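Local coordinates for 2-hydroxyisobutyryl-CoA synthetase (Aquincola tertiaricarbonis, PDB 6HDY), which is a CoA synthetase of the ANL superfamily, with a large AMP-binding domain and a smaller C-terminal domain, at residues 58-63 against 334-339; 391-396 against 435-440. All coordinates share one frame; numbering follows the deposited sequence.

Contact 1: residues 58-63 against 334-339; sequences CQYAWE and SQPMIR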
loop_
_atom_site.group_PDB
_atom_site.type_symbol
_atom_site.label_atom_id
_atom_site.label_comp_id
_atom_site.label_asym_id
_atom_site.label_seq_id
_atom_site.Cartn_x
_atom_site.Cartn_y
_atom_site.Cartn_z
ATOM N N CYS A 58 -7.007 -14.636 -29.273
ATOM C CA CYS A 58 -5.894 -15.011 -30.138
ATOM C C CYS A 58 -5.782 -14.111 -31.360
ATOM O O CYS A 58 -4.670 -13.819 -31.796
ATOM C CB CYS A 58 -5.978 -16.486 -30.518
ATOM S SG CYS A 58 -5.460 -17.608 -29.198
ATOM N N GLN A 59 -6.927 -13.649 -31.896
ATOM C CA GLN A 59 -6.967 -12.726 -33.030
ATOM C C GLN A 59 -6.496 -11.365 -32.525
ATOM O O GLN A 59 -5.701 -10.695 -33.186
ATOM C CB GLN A 59 -8.391 -12.617 -33.593
ATOM C CG GLN A 59 -8.793 -13.780 -34.497
ATOM C CD GLN A 59 -10.291 -14.018 -34.569
ATOM O OE1 GLN A 59 -11.115 -13.108 -34.397
ATOM N NE2 GLN A 59 -10.680 -15.254 -34.869
ATOM N N TYR A 60 -6.945 -10.988 -31.315
ATOM C CA TYR A 60 -6.554 -9.726 -30.694
ATOM C C TYR A 60 -5.036 -9.691 -30.461
ATOM O O TYR A 60 -4.414 -8.703 -30.802
ATOM C CB TYR A 60 -7.375 -9.451 -29.413
ATOM C CG TYR A 60 -6.876 -8.244 -28.633
ATOM C CD1 TYR A 60 -7.266 -6.949 -28.981
ATOM C CD2 TYR A 60 -5.992 -8.394 -27.564
ATOM C CE1 TYR A 60 -6.811 -5.844 -28.267
ATOM C CE2 TYR A 60 -5.508 -7.291 -26.867
ATOM C CZ TYR A 60 -5.920 -6.019 -27.222
ATOM O OH TYR A 60 -5.409 -4.938 -26.548
ATOM N N ALA A 61 -4.445 -10.784 -29.935
ATOM C CA ALA A 61 -3.005 -10.874 -29.650
ATOM C C ALA A 61 -2.172 -10.889 -30.927
ATOM O O ALA A 61 -1.139 -10.241 -30.991
ATOM C CB ALA A 61 -2.715 -12.098 -28.805
ATOM N N TRP A 62 -2.644 -11.592 -31.965
ATOM C CA TRP A 62 -1.985 -11.642 -33.278
ATOM C C TRP A 62 -1.880 -10.252 -33.886
ATOM O O TRP A 62 -0.891 -9.934 -34.548
ATOM C CB TRP A 62 -2.806 -12.524 -34.210
ATOM C CG TRP A 62 -2.234 -12.727 -35.576
ATOM C CD1 TRP A 62 -2.562 -12.047 -36.715
ATOM C CD2 TRP A 62 -1.339 -13.771 -35.973
ATOM N NE1 TRP A 62 -1.908 -12.591 -37.798
ATOM C CE2 TRP A 62 -1.173 -13.670 -37.376
ATOM C CE3 TRP A 62 -0.650 -14.782 -35.276
ATOM C CZ2 TRP A 62 -0.346 -14.544 -38.098
ATOM C CZ3 TRP A 62 0.176 -15.640 -35.988
ATOM C CH2 TRP A 62 0.324 -15.517 -37.382
ATOM N N GLU A 63 -2.911 -9.430 -33.662
ATOM C CA GLU A 63 -2.997 -8.068 -34.180
ATOM C C GLU A 63 -2.155 -7.061 -33.414
ATOM O O GLU A 63 -1.621 -6.149 -34.040
ATOM C CB GLU A 63 -4.469 -7.603 -34.170
ATOM C CG GLU A 63 -4.821 -6.580 -35.237
ATOM C CD GLU A 63 -4.684 -7.084 -36.659
ATOM O OE1 GLU A 63 -4.965 -8.282 -36.902
ATOM O OE2 GLU A 63 -4.279 -6.279 -37.529
ATOM N N SER A 334 -4.605 -5.647 -21.958
ATOM C CA SER A 334 -3.223 -5.229 -21.631
ATOM C C SER A 334 -2.453 -6.423 -21.069
ATOM O O SER A 334 -2.963 -7.100 -20.165
ATOM C CB SER A 334 -3.216 -4.064 -20.635
ATOM O OG SER A 334 -3.452 -4.510 -19.305
ATOM N N GLN A 335 -1.238 -6.697 -21.617
ATOM C CA GLN A 335 -0.415 -7.862 -21.240
ATOM C C GLN A 335 -1.247 -9.154 -21.152
ATOM O O GLN A 335 -1.185 -9.843 -20.135
ATOM C CB GLN A 335 0.402 -7.594 -19.959
ATOM C CG GLN A 335 1.454 -6.477 -20.169
ATOM C CD GLN A 335 2.326 -6.283 -18.938
ATOM O OE1 GLN A 335 1.837 -6.190 -17.812
ATOM N NE2 GLN A 335 3.637 -6.195 -19.130
ATOM N N PRO A 336 -2.096 -9.499 -22.179
ATOM C CA PRO A 336 -2.904 -10.727 -22.043
ATOM C C PRO A 336 -2.017 -11.965 -22.055
ATOM O O PRO A 336 -1.076 -12.055 -22.840
ATOM C CB PRO A 336 -3.869 -10.668 -23.234
ATOM C CG PRO A 336 -3.170 -9.850 -24.254
ATOM C CD PRO A 336 -2.323 -8.849 -23.492
ATOM N N MET A 337 -2.281 -12.869 -21.143
ATOM C CA MET A 337 -1.534 -14.115 -21.011
ATOM C C MET A 337 -2.294 -15.230 -21.700
ATOM O O MET A 337 -3.452 -15.488 -21.360
ATOM C CB MET A 337 -1.316 -14.485 -19.534
ATOM C CG MET A 337 -0.386 -13.576 -18.754
ATOM S SD MET A 337 1.311 -13.353 -19.329
ATOM C CE MET A 337 1.714 -14.822 -19.901
ATOM N N ILE A 338 -1.667 -15.846 -22.710
ATOM C CA ILE A 338 -2.292 -16.929 -23.469
ATOM C C ILE A 338 -1.475 -18.192 -23.276
ATOM O O ILE A 338 -0.386 -18.341 -23.834
ATOM C CB ILE A 338 -2.566 -16.588 -24.969
ATOM C CG1 ILE A 338 -3.308 -15.239 -25.108
ATOM C CG2 ILE A 338 -3.357 -17.720 -25.640
ATOM C CD1 ILE A 338 -3.284 -14.662 -26.460
ATOM N N ARG A 339 -2.023 -19.096 -22.480
ATOM C CA ARG A 339 -1.421 -20.370 -22.126
ATOM C C ARG A 339 -0.118 -20.158 -21.363
ATOM O O ARG A 339 0.922 -20.692 -21.729
ATOM C CB ARG A 339 -1.297 -21.323 -23.350
ATOM C CG ARG A 339 -2.607 -22.024 -23.591
ATOM C CD ARG A 339 -2.667 -22.973 -24.765
ATOM N NE ARG A 339 -1.585 -23.954 -24.820
ATOM C CZ ARG A 339 -1.585 -25.137 -24.214
ATOM N NH1 ARG A 339 -2.590 -25.487 -23.420
ATOM N NH2 ARG A 339 -0.568 -25.968 -24.376
#

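Contact 2: residues 391-396 against 435-440; sequences NQMSGY and RTEASH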
loop_
_atom_site.group_PDB
_atom_site.type_symbol
_atom_site.label_atom_id
_atom_site.label_comp_id
_atom_site.label_asym_id
_atom_site.label_seq_id
_atom_site.Cartn_x
_atom_site.Cartn_y
_atom_site.Cartn_z
ATOM N N ASN A 391 1.691 -29.396 11.365
ATOM C CA ASN A 391 0.562 -28.598 11.833
ATOM C C ASN A 391 -0.565 -29.452 12.404
ATOM O O ASN A 391 -1.430 -28.927 13.098
ATOM C CB ASN A 391 0.052 -27.617 10.737
ATOM C CG ASN A 391 0.840 -26.329 10.690
ATOM O OD1 ASN A 391 0.538 -25.360 11.403
ATOM N ND2 ASN A 391 1.910 -26.299 9.898
ATOM N N GLN A 392 -0.537 -30.764 12.135
ATOM C CA GLN A 392 -1.535 -31.713 12.634
ATOM C C GLN A 392 -1.110 -32.346 13.966
ATOM O O GLN A 392 -1.748 -33.293 14.441
ATOM C CB GLN A 392 -1.892 -32.759 11.564
ATOM C CG GLN A 392 -2.944 -32.237 10.597
ATOM C CD GLN A 392 -3.285 -33.185 9.479
ATOM O OE1 GLN A 392 -2.411 -33.695 8.764
ATOM N NE2 GLN A 392 -4.582 -33.381 9.255
ATOM N N MET A 393 -0.058 -31.772 14.588
ATOM C CA MET A 393 0.522 -32.205 15.866
ATOM C C MET A 393 0.299 -31.117 16.930
ATOM O O MET A 393 0.682 -29.958 16.712
ATOM C CB MET A 393 2.029 -32.488 15.730
ATOM C CG MET A 393 2.391 -33.493 14.660
ATOM S SD MET A 393 4.145 -33.944 14.747
ATOM C CE MET A 393 4.133 -34.957 16.314
ATOM N N SER A 394 -0.305 -31.502 18.083
ATOM C CA SER A 394 -0.636 -30.597 19.200
ATOM C C SER A 394 0.591 -29.911 19.842
ATOM O O SER A 394 0.462 -28.773 20.315
ATOM C CB SER A 394 -1.484 -31.312 20.264
ATOM O OG SER A 394 -0.920 -32.535 20.717
ATOM N N GLY A 395 1.735 -30.609 19.847
ATOM C CA GLY A 395 3.002 -30.151 20.418
ATOM C C GLY A 395 3.852 -29.259 19.533
ATOM O O GLY A 395 4.844 -28.689 19.999
ATOM N N TYR A 396 3.485 -29.135 18.244
ATOM C CA TYR A 396 4.192 -28.295 17.264
ATOM C C TYR A 396 4.001 -26.778 17.558
ATOM O O TYR A 396 2.874 -26.331 17.758
ATOM C CB TYR A 396 3.736 -28.677 15.853
ATOM C CG TYR A 396 4.233 -27.774 14.745
ATOM C CD1 TYR A 396 5.574 -27.773 14.368
ATOM C CD2 TYR A 396 3.357 -26.942 14.052
ATOM C CE1 TYR A 396 6.031 -26.966 13.329
ATOM C CE2 TYR A 396 3.800 -26.142 13.002
ATOM C CZ TYR A 396 5.138 -26.162 12.640
ATOM O OH TYR A 396 5.590 -25.341 11.638
ATOM N N ARG A 435 10.327 -34.130 19.985
ATOM C CA ARG A 435 11.356 -34.263 18.940
ATOM C C ARG A 435 11.292 -35.641 18.245
ATOM O O ARG A 435 11.284 -35.695 17.015
ATOM C CB ARG A 435 12.764 -34.020 19.519
ATOM C CG ARG A 435 13.813 -33.637 18.469
ATOM C CD ARG A 435 15.217 -33.512 19.041
ATOM N NE ARG A 435 15.696 -34.793 19.570
ATOM C CZ ARG A 435 16.295 -35.732 18.844
ATOM N NH1 ARG A 435 16.525 -35.537 17.550
ATOM N NH2 ARG A 435 16.683 -36.870 19.410
ATOM N N THR A 436 11.182 -36.731 19.032
ATOM C CA THR A 436 11.070 -38.108 18.535
ATOM C C THR A 436 9.717 -38.350 17.836
ATOM O O THR A 436 9.683 -38.979 16.775
ATOM C CB THR A 436 11.380 -39.139 19.643
ATOM O OG1 THR A 436 10.404 -39.058 20.690
ATOM C CG2 THR A 436 12.770 -38.977 20.214
ATOM N N GLU A 437 8.615 -37.846 18.417
ATOM C CA GLU A 437 7.276 -37.998 17.829
ATOM C C GLU A 437 7.104 -37.235 16.495
ATOM O O GLU A 437 6.419 -37.737 15.596
ATOM C CB GLU A 437 6.179 -37.630 18.831
ATOM C CG GLU A 437 5.302 -38.814 19.203
ATOM C CD GLU A 437 4.204 -39.129 18.203
ATOM O OE1 GLU A 437 4.491 -39.823 17.201
ATOM O OE2 GLU A 437 3.055 -38.681 18.423
ATOM N N ALA A 438 7.727 -36.035 16.374
ATOM C CA ALA A 438 7.728 -35.221 15.147
ATOM C C ALA A 438 8.456 -36.023 14.052
ATOM O O ALA A 438 7.893 -36.218 12.978
ATOM C CB ALA A 438 8.438 -33.892 15.386
ATOM N N SER A 439 9.659 -36.559 14.369
ATOM C CA SER A 439 10.479 -37.423 13.500
ATOM C C SER A 439 9.661 -38.612 12.957
ATOM O O SER A 439 9.569 -38.761 11.742
ATOM C CB SER A 439 11.717 -37.917 14.251
ATOM O OG SER A 439 12.459 -38.855 13.495
ATOM N N HIS A 440 9.010 -39.382 13.843
ATOM C CA HIS A 440 8.172 -40.530 13.490
ATOM C C HIS A 440 7.022 -40.148 12.576
ATOM O O HIS A 440 6.873 -40.772 11.532
ATOM C CB HIS A 440 7.645 -41.236 14.755
ATOM C CG HIS A 440 6.745 -42.412 14.487
ATOM N ND1 HIS A 440 7.255 -43.697 14.341
ATOM C CD2 HIS A 440 5.392 -42.465 14.392
ATOM C CE1 HIS A 440 6.201 -44.483 14.151
ATOM N NE2 HIS A 440 5.058 -43.787 14.171
#

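Contact 1: residues 58-63 against 334-339
In the large domain of this ANL-family enzyme, Cys-58, Tyr-60 and Ala-61 of helix 43-64 pack against Pro-336 and Ile-338, which lie in the connection between the antiparallel strands 322-329 and 340-347. Ile-338 works with both of its branches. Its CD1, at the end of an extended chain (chi2 164°), meets Ala-61 CB at 3.5 Å, while its CG2 lies 4.1 Å from Cys-58 SG. Cys-58 and Ala-61 are three positions apart, about one helical turn, and their small side chains let the branched isoleucine come up close to the helix. Beside them, Tyr-60 has CG opposite its own backbone N (chi1 172°) and offers the edge of its ring: CE2 is 4.3 Å from CG of the compact, rigid Pro-336, which lies near the ring plane. The tyrosine is long enough for its hydroxyl to bond the carbonyl of Thr-333, just ahead of the loop segment. Tyr-68 OH, from helix 66-74, is bonded to both Pro-336 O and Ile-338 N. No hydrogen bond joins the two segments themselves, so their buried meeting depends on the fit of apolar groups, with the polar links made to neighbouring residues.

Contact 2: residues 391-396 against 435-440
Met-393 carries this contact for residues 391-396, extending from the loop after helix 383-391 to touch Glu-437 and Ala-438. Along residues 435-440 the first partner is Glu-437, met mainly through its backbone. Met-393 CE lies 3.7 Å from Glu-437 O and 4.2 Å from Glu-437 CB, so the thioether methyl rests on the helix backbone beside the root of the glutamate. A bend at the last torsion (chi3 71°) turns CE onto this peptide after an otherwise extended run through CG (chi2 -171°). The glutamate's charged end is engaged separately: its OE2 forms a salt bridge with Arg-441, one turn on, whose other terminal nitrogen bonds to Gln-392 O. That arginine thus links the helix to the residue just before Met-393.

Ala-438 comes next. Met-393 SD is 3.8 Å from Ala-438 CA and 4.3 Å from its CB; with a single methyl for a side chain, alanine allows the large, polarisable sulfur to lie near the backbone. Both segments belong to the C-terminal domain of the ANL fold, where helix 428-446 is followed by strand 450-454 of the mixed sheet. The loop also faces the large domain, whose Arg-263 in helix 258-268 bonds Asn-391 O and, weakly, Met-393 O. Met-393 opens a type I beta turn, in which Tyr-396 N bonds to Met-393 O at 3.3 Å just as the chain enters strand 396-397. At Ser-439 the CB points away from the loop, and OG bonds to Ala-450 O at the start of strand 450-454.

From the N terminus, helix 43-64 comes early in the chain, and residues 334-339 return to it; contact 1 thereby closes a loop with 270 residues between its segments, which include the five-stranded parallel sheet and several strands of the antiparallel one. The chain then runs through strand 340-347 and on into the C-terminal domain. There contact 2 closes a much shorter loop, with 38 residues between its segments, tying the turn after helix 383-391 to helix 428-446. The two loops follow in series, neither nested nor crossed. Contact 1 joins parts of the large domain and contact 2 parts of the C-terminal domain; their centres lie 49 Å apart, on opposite sides of the chain's centre.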